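Local coordinates for protein putative hydrolase (Campylobacter jejuni, PDB 3D6L) that assembles as a hexamer of hot dog fold subunits and probably hydrolyses long-chain fatty acyl-CoA as a thioesterase, at residues G37-R48 and Y112-K120; V75-I83 and P123-F134. All coordinates share one frame; numbering follows the deposited sequence.

Interaction 1: G37-R48 and Y112-K120; sequences GAIAARELSPER and YVSVTRDGK
Arg-48 crosses Val-115 where the central helix of the hot dog fold, residues 26-42, gives way to strand 48-58 beside strand 100-115. Its CB lies near both Val-115 O and CG2, and CG passes the same methyl. CD, 3.8 Å from Val-115 CG2, also nears Thr-116 O. With CG anti to the backbone N (chi1 -165°) and the chain extended, the guanidinium reaches the type I turn Thr-116 to Gly-119, where Arg-117 O, near the plane at the guanidinium edge, takes a weak hydrogen bond from Arg-48 NH1 (3.5 Å). Beyond the turn's start, Arg-117 bends back alongside Glu-47, forming a salt bridge between its NH1 and Glu-47 OE2 (3.0 Å), with the carboxylate and guanidinium planes 45° apart. On the helix side, Tyr-112 packs against the last turns of the helix: Ala-38 CA sits over one ring face, 4.1 Å from the centroid, in a CH-pi contact, and Ala-41 CB approaches CD1 at 3.7 Å. The phenol OH is hydrogen-bonded to Asp-34 O. Between these two ends, Arg-48 O accepts from Val-115 N (3.3 Å) and, from the opposite face of its carbonyl plane, from Ser-45 OG at 3.1 Å.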
ATOM      1  N   GLY A  37      19.768   2.773  -7.905  1.00 15.00           N
ATOM      2  CA  GLY A  37      20.712   3.742  -8.452  1.00 14.82           C
ATOM      3  C   GLY A  37      21.181   4.707  -7.381  1.00 14.81           C
ATOM      4  O   GLY A  37      22.364   5.027  -7.304  1.00 14.86           O
ATOM      5  N   ALA A  38      20.247   5.155  -6.542  1.00 14.87           N
ATOM      6  CA  ALA A  38      20.535   6.128  -5.491  1.00 14.64           C
ATOM      7  C   ALA A  38      21.558   5.606  -4.477  1.00 14.85           C
ATOM      8  O   ALA A  38      22.485   6.336  -4.083  1.00 14.99           O
ATOM      9  CB  ALA A  38      19.255   6.544  -4.797  1.00 14.49           C
ATOM     10  N   ILE A  39      21.397   4.344  -4.068  1.00 14.72           N
ATOM     11  CA  ILE A  39      22.355   3.685  -3.175  1.00 14.58           C
ATOM     12  C   ILE A  39      23.760   3.713  -3.772  1.00 14.81           C
ATOM     13  O   ILE A  39      24.742   3.931  -3.051  1.00 14.89           O
ATOM     14  CB  ILE A  39      21.951   2.216  -2.876  1.00 14.75           C
ATOM     15  CG1 ILE A  39      20.712   2.177  -1.980  1.00 13.73           C
ATOM     16  CG2 ILE A  39      23.112   1.445  -2.205  1.00 14.70           C
ATOM     17  CD1 ILE A  39      20.029   0.844  -1.972  1.00 12.43           C
ATOM     18  N   ALA A  40      23.846   3.493  -5.085  1.00 15.00           N
ATOM     19  CA  ALA A  40      25.121   3.498  -5.796  1.00 15.26           C
ATOM     20  C   ALA A  40      25.701   4.901  -5.871  1.00 15.53           C
ATOM     21  O   ALA A  40      26.897   5.087  -5.652  1.00 15.78           O
ATOM     22  CB  ALA A  40      24.971   2.908  -7.188  1.00 15.17           C
ATOM     23  N   ALA A  41      24.847   5.876  -6.178  1.00 15.84           N
ATOM     24  CA  ALA A  41      25.253   7.280  -6.274  1.00 16.16           C
ATOM     25  C   ALA A  41      25.699   7.860  -4.929  1.00 16.71           C
ATOM     26  O   ALA A  41      26.622   8.672  -4.883  1.00 16.71           O
ATOM     27  CB  ALA A  41      24.135   8.115  -6.879  1.00 15.55           C
ATOM     28  N   ARG A  42      25.050   7.442  -3.843  1.00 17.65           N
ATOM     29  CA  ARG A  42      25.421   7.901  -2.499  1.00 18.90           C
ATOM     30  C   ARG A  42      26.811   7.434  -2.033  1.00 19.50           C
ATOM     31  O   ARG A  42      27.378   8.023  -1.117  1.00 19.40           O
ATOM     32  CB  ARG A  42      24.350   7.547  -1.465  1.00 18.52           C
ATOM     33  CG  ARG A  42      23.229   8.572  -1.362  1.00 19.36           C
ATOM     34  CD  ARG A  42      22.374   8.370  -0.107  1.00 19.59           C
ATOM     35  NE  ARG A  42      21.827   7.012  -0.039  1.00 23.04           N
ATOM     36  CZ  ARG A  42      20.693   6.610  -0.617  1.00 24.57           C
ATOM     37  NH1 ARG A  42      19.941   7.460  -1.315  1.00 23.87           N
ATOM     38  NH2 ARG A  42      20.302   5.342  -0.488  1.00 25.71           N
ATOM     39  N   GLU A  43      27.361   6.393  -2.660  1.00 20.44           N
ATOM     40  CA  GLU A  43      28.774   6.046  -2.456  1.00 21.79           C
ATOM     41  C   GLU A  43      29.709   7.222  -2.791  1.00 22.17           C
ATOM     42  O   GLU A  43      30.847   7.295  -2.297  1.00 22.75           O
ATOM     43  CB  GLU A  43      29.167   4.838  -3.299  1.00 22.01           C
ATOM     44  CG  GLU A  43      28.742   3.504  -2.716  1.00 23.90           C
ATOM     45  CD  GLU A  43      28.868   2.364  -3.720  1.00 27.83           C
ATOM     46  OE1 GLU A  43      28.442   1.229  -3.386  1.00 28.27           O
ATOM     47  OE2 GLU A  43      29.374   2.607  -4.851  1.00 29.39           O
ATOM     48  N   LEU A  44      29.227   8.131  -3.636  1.00 22.18           N
ATOM     49  CA  LEU A  44      29.964   9.340  -3.974  1.00 22.19           C
ATOM     50  C   LEU A  44      29.411  10.564  -3.262  1.00 22.21           C
ATOM     51  O   LEU A  44      29.991  11.645  -3.343  1.00 21.88           O
ATOM     52  CB  LEU A  44      29.969   9.549  -5.488  1.00 22.13           C
ATOM     53  CG  LEU A  44      31.021   8.696  -6.188  1.00 22.12           C
ATOM     54  CD1 LEU A  44      30.515   8.211  -7.525  1.00 23.50           C
ATOM     55  CD2 LEU A  44      32.307   9.474  -6.335  1.00 21.70           C
ATOM     56  N   SER A  45      28.298  10.377  -2.555  1.00 22.58           N
ATOM     57  CA  SER A  45      27.596  11.459  -1.877  1.00 22.95           C
ATOM     58  C   SER A  45      26.719  10.898  -0.757  1.00 23.39           C
ATOM     59  O   SER A  45      25.491  10.829  -0.902  1.00 23.37           O
ATOM     60  CB  SER A  45      26.743  12.233  -2.883  1.00 23.03           C
ATOM     61  OG  SER A  45      25.927  13.192  -2.239  1.00 23.17           O
ATOM     62  N   PRO A  46      27.345  10.514   0.374  1.00 23.69           N
ATOM     63  CA  PRO A  46      26.740   9.737   1.467  1.00 23.95           C
ATOM     64  C   PRO A  46      25.419  10.268   2.042  1.00 24.39           C
ATOM     65  O   PRO A  46      24.504   9.467   2.281  1.00 24.73           O
ATOM     66  CB  PRO A  46      27.833   9.739   2.540  1.00 24.18           C
ATOM     67  CG  PRO A  46      29.106   9.906   1.769  1.00 23.83           C
ATOM     68  CD  PRO A  46      28.752  10.845   0.661  1.00 23.84           C
ATOM     69  N   GLU A  47      25.317  11.579   2.269  1.00 24.53           N
ATOM     70  CA  GLU A  47      24.132  12.167   2.920  1.00 24.83           C
ATOM     71  C   GLU A  47      22.834  12.052   2.127  1.00 23.75           C
ATOM     72  O   GLU A  47      21.837  11.560   2.650  1.00 23.61           O
ATOM     73  CB  GLU A  47      24.355  13.641   3.290  1.00 25.51           C
ATOM     74  CG  GLU A  47      25.082  13.852   4.613  1.00 28.97           C
ATOM     75  CD  GLU A  47      26.576  14.091   4.425  1.00 34.02           C
ATOM     76  OE1 GLU A  47      27.150  13.610   3.409  1.00 35.60           O
ATOM     77  OE2 GLU A  47      27.173  14.775   5.295  1.00 36.06           O
ATOM     78  N   ARG A  48      22.849  12.520   0.880  1.00 22.61           N
ATOM     79  CA  ARG A  48      21.633  12.608   0.077  1.00 21.69           C
ATOM     80  C   ARG A  48      21.938  12.790  -1.411  1.00 21.24           C
ATOM     81  O   ARG A  48      22.899  13.458  -1.787  1.00 21.41           O
ATOM     82  CB  ARG A  48      20.758  13.772   0.573  1.00 21.71           C
ATOM     83  CG  ARG A  48      19.321  13.766   0.067  1.00 21.84           C
ATOM     84  CD  ARG A  48      18.618  15.077   0.358  1.00 21.46           C
ATOM     85  NE  ARG A  48      17.432  15.219  -0.479  1.00 22.07           N
ATOM     86  CZ  ARG A  48      16.531  16.195  -0.375  1.00 22.46           C
ATOM     87  NH1 ARG A  48      16.657  17.146   0.538  1.00 22.49           N
ATOM     88  NH2 ARG A  48      15.488  16.215  -1.188  1.00 22.64           N
ATOM     89  N   TYR A 112      21.769  11.476 -10.864  1.00 16.35           N
ATOM     90  CA  TYR A 112      21.499  12.047  -9.556  1.00 16.42           C
ATOM     91  C   TYR A 112      22.373  13.275  -9.363  1.00 16.72           C
ATOM     92  O   TYR A 112      23.426  13.397  -9.992  1.00 16.66           O
ATOM     93  CB  TYR A 112      21.794  11.012  -8.452  1.00 16.10           C
ATOM     94  CG  TYR A 112      21.017   9.726  -8.621  1.00 15.58           C
ATOM     95  CD1 TYR A 112      21.523   8.673  -9.385  1.00 15.49           C
ATOM     96  CD2 TYR A 112      19.760   9.574  -8.037  1.00 15.50           C
ATOM     97  CE1 TYR A 112      20.795   7.489  -9.557  1.00 16.42           C
ATOM     98  CE2 TYR A 112      19.023   8.404  -8.200  1.00 15.75           C
ATOM     99  CZ  TYR A 112      19.540   7.365  -8.958  1.00 16.00           C
ATOM    100  OH  TYR A 112      18.795   6.215  -9.120  1.00 15.18           O
ATOM    101  N   VAL A 113      21.929  14.190  -8.510  1.00 17.03           N
ATOM    102  CA  VAL A 113      22.769  15.299  -8.098  1.00 17.91           C
ATOM    103  C   VAL A 113      23.133  15.085  -6.630  1.00 18.51           C
ATOM    104  O   VAL A 113      22.295  14.670  -5.830  1.00 18.48           O
ATOM    105  CB  VAL A 113      22.094  16.678  -8.345  1.00 17.81           C
ATOM    106  CG1 VAL A 113      20.835  16.843  -7.498  1.00 18.23           C
ATOM    107  CG2 VAL A 113      23.062  17.818  -8.069  1.00 17.83           C
ATOM    108  N   SER A 114      24.390  15.336  -6.287  1.00 19.57           N
ATOM    109  CA  SER A 114      24.830  15.206  -4.907  1.00 20.81           C
ATOM    110  C   SER A 114      24.456  16.484  -4.152  1.00 21.57           C
ATOM    111  O   SER A 114      24.822  17.584  -4.563  1.00 21.71           O
ATOM    112  CB  SER A 114      26.330  14.941  -4.859  1.00 20.81           C
ATOM    113  OG  SER A 114      27.026  15.977  -4.204  1.00 21.79           O
ATOM    114  N   VAL A 115      23.693  16.336  -3.075  1.00 22.48           N
ATOM    115  CA  VAL A 115      23.177  17.489  -2.343  1.00 23.58           C
ATOM    116  C   VAL A 115      23.375  17.352  -0.843  1.00 24.78           C
ATOM    117  O   VAL A 115      23.574  16.246  -0.326  1.00 24.94           O
ATOM    118  CB  VAL A 115      21.661  17.747  -2.613  1.00 23.33           C
ATOM    119  CG1 VAL A 115      21.436  18.241  -4.028  1.00 23.18           C
ATOM    120  CG2 VAL A 115      20.828  16.510  -2.328  1.00 22.75           C
ATOM    121  N   THR A 116      23.312  18.489  -0.156  1.00 26.20           N
ATOM    122  CA  THR A 116      23.238  18.527   1.298  1.00 27.71           C
ATOM    123  C   THR A 116      21.892  17.968   1.745  1.00 29.14           C
ATOM    124  O   THR A 116      20.913  18.005   1.002  1.00 29.36           O
ATOM    125  CB  THR A 116      23.386  19.970   1.835  1.00 27.57           C
ATOM    126  OG1 THR A 116      22.457  20.831   1.164  1.00 27.18           O
ATOM    127  CG2 THR A 116      24.817  20.495   1.623  1.00 27.40           C
ATOM    128  N   ARG A 117      21.842  17.458   2.968  1.00 31.02           N
ATOM    129  CA  ARG A 117      20.600  16.938   3.535  1.00 32.79           C
ATOM    130  C   ARG A 117      19.411  17.922   3.455  1.00 33.51           C
ATOM    131  O   ARG A 117      18.262  17.503   3.621  1.00 33.98           O
ATOM    132  CB  ARG A 117      20.824  16.375   4.961  1.00 33.03           C
ATOM    133  CG  ARG A 117      21.132  17.390   6.093  1.00 35.49           C
ATOM    134  CD  ARG A 117      22.484  18.168   5.967  1.00 38.72           C
ATOM    135  NE  ARG A 117      23.542  17.404   5.295  1.00 40.56           N
ATOM    136  CZ  ARG A 117      24.692  17.917   4.856  1.00 41.29           C
ATOM    137  NH1 ARG A 117      25.578  17.139   4.240  1.00 40.94           N
ATOM    138  NH2 ARG A 117      24.962  19.208   5.024  1.00 42.14           N
ATOM    139  N   ASP A 118      19.677  19.203   3.169  1.00 34.32           N
ATOM    140  CA  ASP A 118      18.599  20.192   2.955  1.00 35.14           C
ATOM    141  C   ASP A 118      18.383  20.585   1.477  1.00 34.99           C
ATOM    142  O   ASP A 118      17.613  21.498   1.161  1.00 34.77           O
ATOM    143  CB  ASP A 118      18.737  21.411   3.908  1.00 35.79           C
ATOM    144  CG  ASP A 118      19.373  22.651   3.245  1.00 38.15           C
ATOM    145  OD1 ASP A 118      18.926  23.786   3.565  1.00 39.61           O
ATOM    146  OD2 ASP A 118      20.313  22.509   2.418  1.00 41.15           O
ATOM    147  N   GLY A 119      19.073  19.878   0.583  1.00 35.13           N
ATOM    148  CA  GLY A 119      18.803  19.942  -0.853  1.00 35.02           C
ATOM    149  C   GLY A 119      19.572  20.946  -1.692  1.00 35.06           C
ATOM    150  O   GLY A 119      19.158  21.260  -2.812  1.00 35.18           O
ATOM    151  N   LYS A 120      20.687  21.454  -1.172  1.00 35.00           N
ATOM    152  CA  LYS A 120      21.528  22.378  -1.945  1.00 34.97           C
ATOM    153  C   LYS A 120      22.683  21.622  -2.587  1.00 34.45           C
ATOM    154  O   LYS A 120      23.198  20.663  -2.012  1.00 34.25           O
ATOM    155  CB  LYS A 120      22.037  23.528  -1.074  1.00 34.83           C
ATOM    156  CG  LYS A 120      20.913  24.369  -0.447  1.00 35.76           C
ATOM    157  CD  LYS A 120      21.415  25.733   0.050  1.00 36.26           C
ATOM    158  CE  LYS A 120      21.398  26.800  -1.064  1.00 37.45           C
ATOM    159  NZ  LYS A 120      21.955  28.105  -0.603  1.00 37.41           N
TER

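Interaction 2: V75-I83 and P123-F134; sequences VVNVGNTSI and PISEELKRIHGF
The C-terminal helix 126-130 and the loop leading into it pack on the hairpin formed by strands 68-78 and 82-94 of the hot dog sheet. At the turn the contact is polar. Ile-124 N donates to Asn-80 O (3.0 Å), while Pro-123 CA makes a CA-H...O contact with the same oxygen. Lys-129, stretched out beyond CG, lays CD and CE across Val-78 CG1, and its NZ donates a hydrogen bond to Gly-79 O (2.9 Å) from above the carbonyl plane rather than on a lone pair. Ile-124 supplies the apolar centre: its CD1 methyl lies 3.6 Å from Val-78 CG1 and 3.7 Å from Ile-83 CG1, fitting between side chains of the two strands. The two branches of Val-78 part: CG1, anti to the backbone N (chi1 180°), faces Ile-124 and Lys-129, while CG2 sits over the centre of the Phe-134 ring, 3.8 Å from its centroid, in a CH-pi contact. The ring edge meets the backbone of the strand, with Val-75 O in plane 3.7 Å from Phe-134 CZ. A Schellman motif with Gly-133 as C-prime residue ends the helix and turns the chain so that Phe-134 N bonds to Lys-129 O; at the other end Ser-125 is the N-cap, its OG weakly bonded to Leu-128 N. Leu-44, just past central helix 26-42, touches Val-75, Val-78 and Ile-124, and Ser-114 of strand 100-115 also touches Ile-124, placing the hairpin and the loop before helix 126-130 next to the central helix's end; His-132, just after the short helix, touches Glu-43.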
ATOM      1  N   VAL A  75      28.196   2.969 -11.417  1.00 25.39           N
ATOM      2  CA  VAL A  75      28.428   4.387 -11.623  1.00 25.23           C
ATOM      3  C   VAL A  75      29.245   4.521 -12.892  1.00 25.13           C
ATOM      4  O   VAL A  75      30.353   4.011 -12.998  1.00 25.31           O
ATOM      5  CB  VAL A  75      29.140   5.048 -10.440  1.00 25.24           C
ATOM      6  CG1 VAL A  75      29.381   6.531 -10.723  1.00 24.91           C
ATOM      7  CG2 VAL A  75      28.318   4.873  -9.173  1.00 25.60           C
ATOM      8  N   VAL A  76      28.651   5.199 -13.855  1.00 25.23           N
ATOM      9  CA  VAL A  76      29.153   5.286 -15.208  1.00 25.30           C
ATOM     10  C   VAL A  76      29.892   6.615 -15.399  1.00 25.53           C
ATOM     11  O   VAL A  76      30.878   6.687 -16.132  1.00 25.61           O
ATOM     12  CB  VAL A  76      27.953   5.130 -16.204  1.00 25.09           C
ATOM     13  CG1 VAL A  76      28.189   5.854 -17.537  1.00 25.50           C
ATOM     14  CG2 VAL A  76      27.632   3.660 -16.415  1.00 24.77           C
ATOM     15  N   ASN A  77      29.412   7.657 -14.726  1.00 25.72           N
ATOM     16  CA  ASN A  77      29.974   8.990 -14.870  1.00 26.00           C
ATOM     17  C   ASN A  77      29.807   9.859 -13.634  1.00 25.68           C
ATOM     18  O   ASN A  77      28.799   9.785 -12.940  1.00 25.50           O
ATOM     19  CB  ASN A  77      29.347   9.691 -16.066  1.00 26.39           C
ATOM     20  CG  ASN A  77      30.349  10.502 -16.839  1.00 28.27           C
ATOM     21  OD1 ASN A  77      30.900  10.029 -17.839  1.00 31.19           O
ATOM     22  ND2 ASN A  77      30.627  11.717 -16.370  1.00 29.81           N
ATOM     23  N   VAL A  78      30.812  10.683 -13.368  1.00 25.60           N
ATOM     24  CA  VAL A  78      30.769  11.620 -12.257  1.00 25.54           C
ATOM     25  C   VAL A  78      31.201  12.986 -12.763  1.00 25.57           C
ATOM     26  O   VAL A  78      32.236  13.120 -13.414  1.00 25.64           O
ATOM     27  CB  VAL A  78      31.685  11.177 -11.086  1.00 25.57           C
ATOM     28  CG1 VAL A  78      31.624  12.177  -9.949  1.00 25.14           C
ATOM     29  CG2 VAL A  78      31.289   9.795 -10.579  1.00 25.74           C
ATOM     30  N   GLY A  79      30.384  13.993 -12.479  1.00 25.64           N
ATOM     31  CA  GLY A  79      30.681  15.365 -12.851  1.00 25.39           C
ATOM     32  C   GLY A  79      31.129  16.116 -11.619  1.00 25.30           C
ATOM     33  O   GLY A  79      31.756  15.542 -10.739  1.00 25.50           O
ATOM     34  N   ASN A  80      30.805  17.401 -11.562  1.00 25.30           N
ATOM     35  CA  ASN A  80      31.117  18.232 -10.409  1.00 25.34           C
ATOM     36  C   ASN A  80      30.115  17.964  -9.273  1.00 24.97           C
ATOM     37  O   ASN A  80      30.513  17.826  -8.109  1.00 24.87           O
ATOM     38  CB  ASN A  80      31.185  19.709 -10.845  1.00 25.64           C
ATOM     39  CG  ASN A  80      30.809  20.684  -9.736  1.00 27.45           C
ATOM     40  OD1 ASN A  80      31.587  20.932  -8.809  1.00 29.00           O
ATOM     41  ND2 ASN A  80      29.609  21.260  -9.841  1.00 29.29           N
ATOM     42  N   THR A  81      28.827  17.865  -9.626  1.00 24.43           N
ATOM     43  CA  THR A  81      27.762  17.499  -8.675  1.00 24.00           C
ATOM     44  C   THR A  81      26.889  16.313  -9.134  1.00 23.86           C
ATOM     45  O   THR A  81      26.132  15.752  -8.330  1.00 24.03           O
ATOM     46  CB  THR A  81      26.813  18.686  -8.362  1.00 23.81           C
ATOM     47  OG1 THR A  81      26.266  19.193  -9.583  1.00 24.20           O
ATOM     48  CG2 THR A  81      27.539  19.803  -7.628  1.00 23.85           C
ATOM     49  N   SER A  82      26.980  15.934 -10.409  1.00 23.13           N
ATOM     50  CA  SER A  82      26.070  14.931 -10.961  1.00 22.58           C
ATOM     51  C   SER A  82      26.689  13.534 -10.969  1.00 22.03           C
ATOM     52  O   SER A  82      27.907  13.403 -11.034  1.00 22.11           O
ATOM     53  CB  SER A  82      25.615  15.324 -12.367  1.00 22.60           C
ATOM     54  OG  SER A  82      26.653  15.109 -13.314  1.00 23.39           O
ATOM     55  N   ILE A  83      25.837  12.505 -10.908  1.00 21.13           N
ATOM     56  CA  ILE A  83      26.269  11.106 -10.874  1.00 20.29           C
ATOM     57  C   ILE A  83      25.389  10.212 -11.762  1.00 20.02           C
ATOM     58  O   ILE A  83      24.188  10.071 -11.516  1.00 19.89           O
ATOM     59  CB  ILE A  83      26.255  10.532  -9.423  1.00 20.46           C
ATOM     60  CG1 ILE A  83      26.955  11.479  -8.440  1.00 19.94           C
ATOM     61  CG2 ILE A  83      26.867   9.130  -9.387  1.00 19.63           C
ATOM     62  CD1 ILE A  83      26.581  11.263  -6.978  1.00 19.77           C
ATOM     63  N   PRO A 123      29.242  19.873  -4.089  1.00 32.08           N
ATOM     64  CA  PRO A 123      30.301  19.360  -4.968  1.00 31.54           C
ATOM     65  C   PRO A 123      30.880  18.059  -4.423  1.00 30.90           C
ATOM     66  O   PRO A 123      31.166  17.963  -3.231  1.00 30.66           O
ATOM     67  CB  PRO A 123      31.355  20.474  -4.949  1.00 31.42           C
ATOM     68  CG  PRO A 123      30.597  21.698  -4.561  1.00 31.92           C
ATOM     69  CD  PRO A 123      29.575  21.211  -3.566  1.00 32.18           C
ATOM     70  N   ILE A 124      31.015  17.066  -5.298  1.00 30.37           N
ATOM     71  CA  ILE A 124      31.509  15.745  -4.913  1.00 29.93           C
ATOM     72  C   ILE A 124      33.002  15.824  -4.577  1.00 30.01           C
ATOM     73  O   ILE A 124      33.785  16.426  -5.325  1.00 29.80           O
ATOM     74  CB  ILE A 124      31.264  14.696  -6.034  1.00 29.62           C
ATOM     75  CG1 ILE A 124      29.777  14.641  -6.401  1.00 29.05           C
ATOM     76  CG2 ILE A 124      31.779  13.316  -5.611  1.00 29.10           C
ATOM     77  CD1 ILE A 124      29.482  14.035  -7.750  1.00 26.53           C
ATOM     78  N   SER A 125      33.379  15.214  -3.453  1.00 29.98           N
ATOM     79  CA  SER A 125      34.763  15.225  -2.986  1.00 30.01           C
ATOM     80  C   SER A 125      35.663  14.438  -3.926  1.00 30.16           C
ATOM     81  O   SER A 125      35.318  13.328  -4.333  1.00 30.16           O
ATOM     82  CB  SER A 125      34.861  14.658  -1.568  1.00 30.04           C
ATOM     83  OG  SER A 125      34.893  13.244  -1.583  1.00 29.31           O
ATOM     84  N   GLU A 126      36.813  15.019  -4.258  1.00 30.31           N
ATOM     85  CA  GLU A 126      37.780  14.386  -5.163  1.00 31.15           C
ATOM     86  C   GLU A 126      38.298  13.030  -4.647  1.00 30.46           C
ATOM     87  O   GLU A 126      38.682  12.162  -5.437  1.00 30.25           O
ATOM     88  CB  GLU A 126      38.935  15.354  -5.547  1.00 31.15           C
ATOM     89  CG  GLU A 126      39.172  16.536  -4.567  1.00 32.66           C
ATOM     90  CD  GLU A 126      40.452  17.347  -4.847  1.00 33.30           C
ATOM     91  OE1 GLU A 126      40.475  18.123  -5.839  1.00 36.25           O
ATOM     92  OE2 GLU A 126      41.431  17.227  -4.057  1.00 35.13           O
ATOM     93  N   GLU A 127      38.274  12.849  -3.325  1.00 30.19           N
ATOM     94  CA  GLU A 127      38.687  11.593  -2.704  1.00 30.08           C
ATOM     95  C   GLU A 127      37.775  10.421  -3.066  1.00 29.42           C
ATOM     96  O   GLU A 127      38.254   9.341  -3.399  1.00 29.21           O
ATOM     97  CB  GLU A 127      38.762  11.732  -1.187  1.00 30.07           C
ATOM     98  CG  GLU A 127      39.194  10.441  -0.481  1.00 30.72           C
ATOM     99  CD  GLU A 127      39.256  10.588   1.025  1.00 31.47           C
ATOM    100  OE1 GLU A 127      39.912  11.547   1.502  1.00 34.37           O
ATOM    101  OE2 GLU A 127      38.665   9.741   1.737  1.00 32.44           O
ATOM    102  N   LEU A 128      36.464  10.638  -2.984  1.00 29.07           N
ATOM    103  CA  LEU A 128      35.488   9.604  -3.308  1.00 28.79           C
ATOM    104  C   LEU A 128      35.506   9.297  -4.797  1.00 29.05           C
ATOM    105  O   LEU A 128      35.300   8.150  -5.201  1.00 28.88           O
ATOM    106  CB  LEU A 128      34.088  10.016  -2.862  1.00 28.64           C
ATOM    107  CG  LEU A 128      33.837  10.191  -1.362  1.00 28.18           C
ATOM    108  CD1 LEU A 128      32.423  10.691  -1.145  1.00 28.17           C
ATOM    109  CD2 LEU A 128      34.089   8.913  -0.571  1.00 27.84           C
ATOM    110  N   LYS A 129      35.757  10.325  -5.606  1.00 29.38           N
ATOM    111  CA  LYS A 129      35.976  10.145  -7.038  1.00 29.71           C
ATOM    112  C   LYS A 129      37.206   9.282  -7.289  1.00 30.27           C
ATOM    113  O   LYS A 129      37.156   8.386  -8.129  1.00 30.71           O
ATOM    114  CB  LYS A 129      36.130  11.485  -7.756  1.00 29.51           C
ATOM    115  CG  LYS A 129      34.866  12.307  -7.835  1.00 28.75           C
ATOM    116  CD  LYS A 129      35.017  13.373  -8.896  1.00 28.94           C
ATOM    117  CE  LYS A 129      34.156  14.584  -8.600  1.00 29.23           C
ATOM    118  NZ  LYS A 129      34.447  15.686  -9.555  1.00 29.06           N
ATOM    119  N   ARG A 130      38.294   9.546  -6.556  1.00 30.63           N
ATOM    120  CA  ARG A 130      39.540   8.780  -6.692  1.00 30.80           C
ATOM    121  C   ARG A 130      39.369   7.301  -6.348  1.00 31.45           C
ATOM    122  O   ARG A 130      39.858   6.441  -7.078  1.00 31.68           O
ATOM    123  CB  ARG A 130      40.676   9.384  -5.857  1.00 30.89           C
ATOM    124  CG  ARG A 130      41.437  10.522  -6.542  1.00 30.94           C
ATOM    125  CD  ARG A 130      42.773  10.836  -5.849  1.00 29.79           C
ATOM    126  NE  ARG A 130      42.612  11.121  -4.421  1.00 28.39           N
ATOM    127  CZ  ARG A 130      42.302  12.309  -3.903  1.00 27.30           C
ATOM    128  NH1 ARG A 130      42.114  13.362  -4.688  1.00 26.11           N
ATOM    129  NH2 ARG A 130      42.176  12.442  -2.587  1.00 26.76           N
ATOM    130  N   ILE A 131      38.673   7.006  -5.248  1.00 32.04           N
ATOM    131  CA  ILE A 131      38.479   5.612  -4.829  1.00 32.81           C
ATOM    132  C   ILE A 131      37.436   4.856  -5.658  1.00 33.13           C
ATOM    133  O   ILE A 131      37.234   3.654  -5.457  1.00 33.16           O
ATOM    134  CB  ILE A 131      38.188   5.452  -3.300  1.00 32.82           C
ATOM    135  CG1 ILE A 131      36.945   6.229  -2.875  1.00 33.00           C
ATOM    136  CG2 ILE A 131      39.397   5.870  -2.480  1.00 32.96           C
ATOM    137  CD1 ILE A 131      36.511   5.948  -1.447  1.00 32.95           C
ATOM    138  N   HIS A 132      36.783   5.564  -6.580  1.00 33.72           N
ATOM    139  CA  HIS A 132      35.800   4.960  -7.488  1.00 34.16           C
ATOM    140  C   HIS A 132      36.250   4.987  -8.959  1.00 34.28           C
ATOM    141  O   HIS A 132      35.467   4.700  -9.868  1.00 34.45           O
ATOM    142  CB  HIS A 132      34.420   5.613  -7.308  1.00 34.14           C
ATOM    143  CG  HIS A 132      33.721   5.204  -6.048  1.00 34.97           C
ATOM    144  ND1 HIS A 132      33.649   6.016  -4.936  1.00 35.67           N
ATOM    145  CD2 HIS A 132      33.077   4.057  -5.718  1.00 35.48           C
ATOM    146  CE1 HIS A 132      32.989   5.391  -3.976  1.00 35.55           C
ATOM    147  NE2 HIS A 132      32.628   4.202  -4.426  1.00 35.97           N
ATOM    148  N   GLY A 133      37.515   5.325  -9.185  1.00 34.33           N
ATOM    149  CA  GLY A 133      38.078   5.303 -10.526  1.00 34.59           C
ATOM    150  C   GLY A 133      37.840   6.558 -11.343  1.00 34.80           C
ATOM    151  O   GLY A 133      37.927   6.525 -12.569  1.00 35.06           O
ATOM    152  N   PHE A 134      37.548   7.668 -10.672  1.00 34.92           N
ATOM    153  CA  PHE A 134      37.384   8.954 -11.342  1.00 35.11           C
ATOM    154  C   PHE A 134      38.342   9.963 -10.723  1.00 35.28           C
ATOM    155  O   PHE A 134      39.073  10.654 -11.432  1.00 35.53           O
ATOM    156  CB  PHE A 134      35.940   9.460 -11.229  1.00 35.11           C
ATOM    157  CG  PHE A 134      34.899   8.478 -11.716  1.00 35.07           C
ATOM    158  CD1 PHE A 134      34.317   7.564 -10.839  1.00 34.59           C
ATOM    159  CD2 PHE A 134      34.485   8.482 -13.048  1.00 35.35           C
ATOM    160  CE1 PHE A 134      33.352   6.656 -11.284  1.00 34.49           C
ATOM    161  CE2 PHE A 134      33.514   7.580 -13.501  1.00 35.16           C
ATOM    162  CZ  PHE A 134      32.951   6.663 -12.612  1.00 34.41           C
TER

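From the N terminus, after strand 9-12, the chain runs through helix 26-42 and the 43-47 loop, one side of interaction 1, then through strand 48-58 and the 75-83 hairpin that begins interaction 2. Strand 100-115 returns to close interaction 1 at residues 112-120, and the tail 123-134 closes interaction 2. The segments alternate, so the two long loops cross rather than nest. Their centres lie about 11 Å apart, and the sheet joins them directly: Ser-114 N to Thr-81 O and Ile-83 N to Tyr-112 O are each 2.7 Å, probable hydrogen bonds between neighbouring strands. Packing of Glu-43 O against His-132 CE1 also brings the loop after the central helix to the turn after helix 126-130.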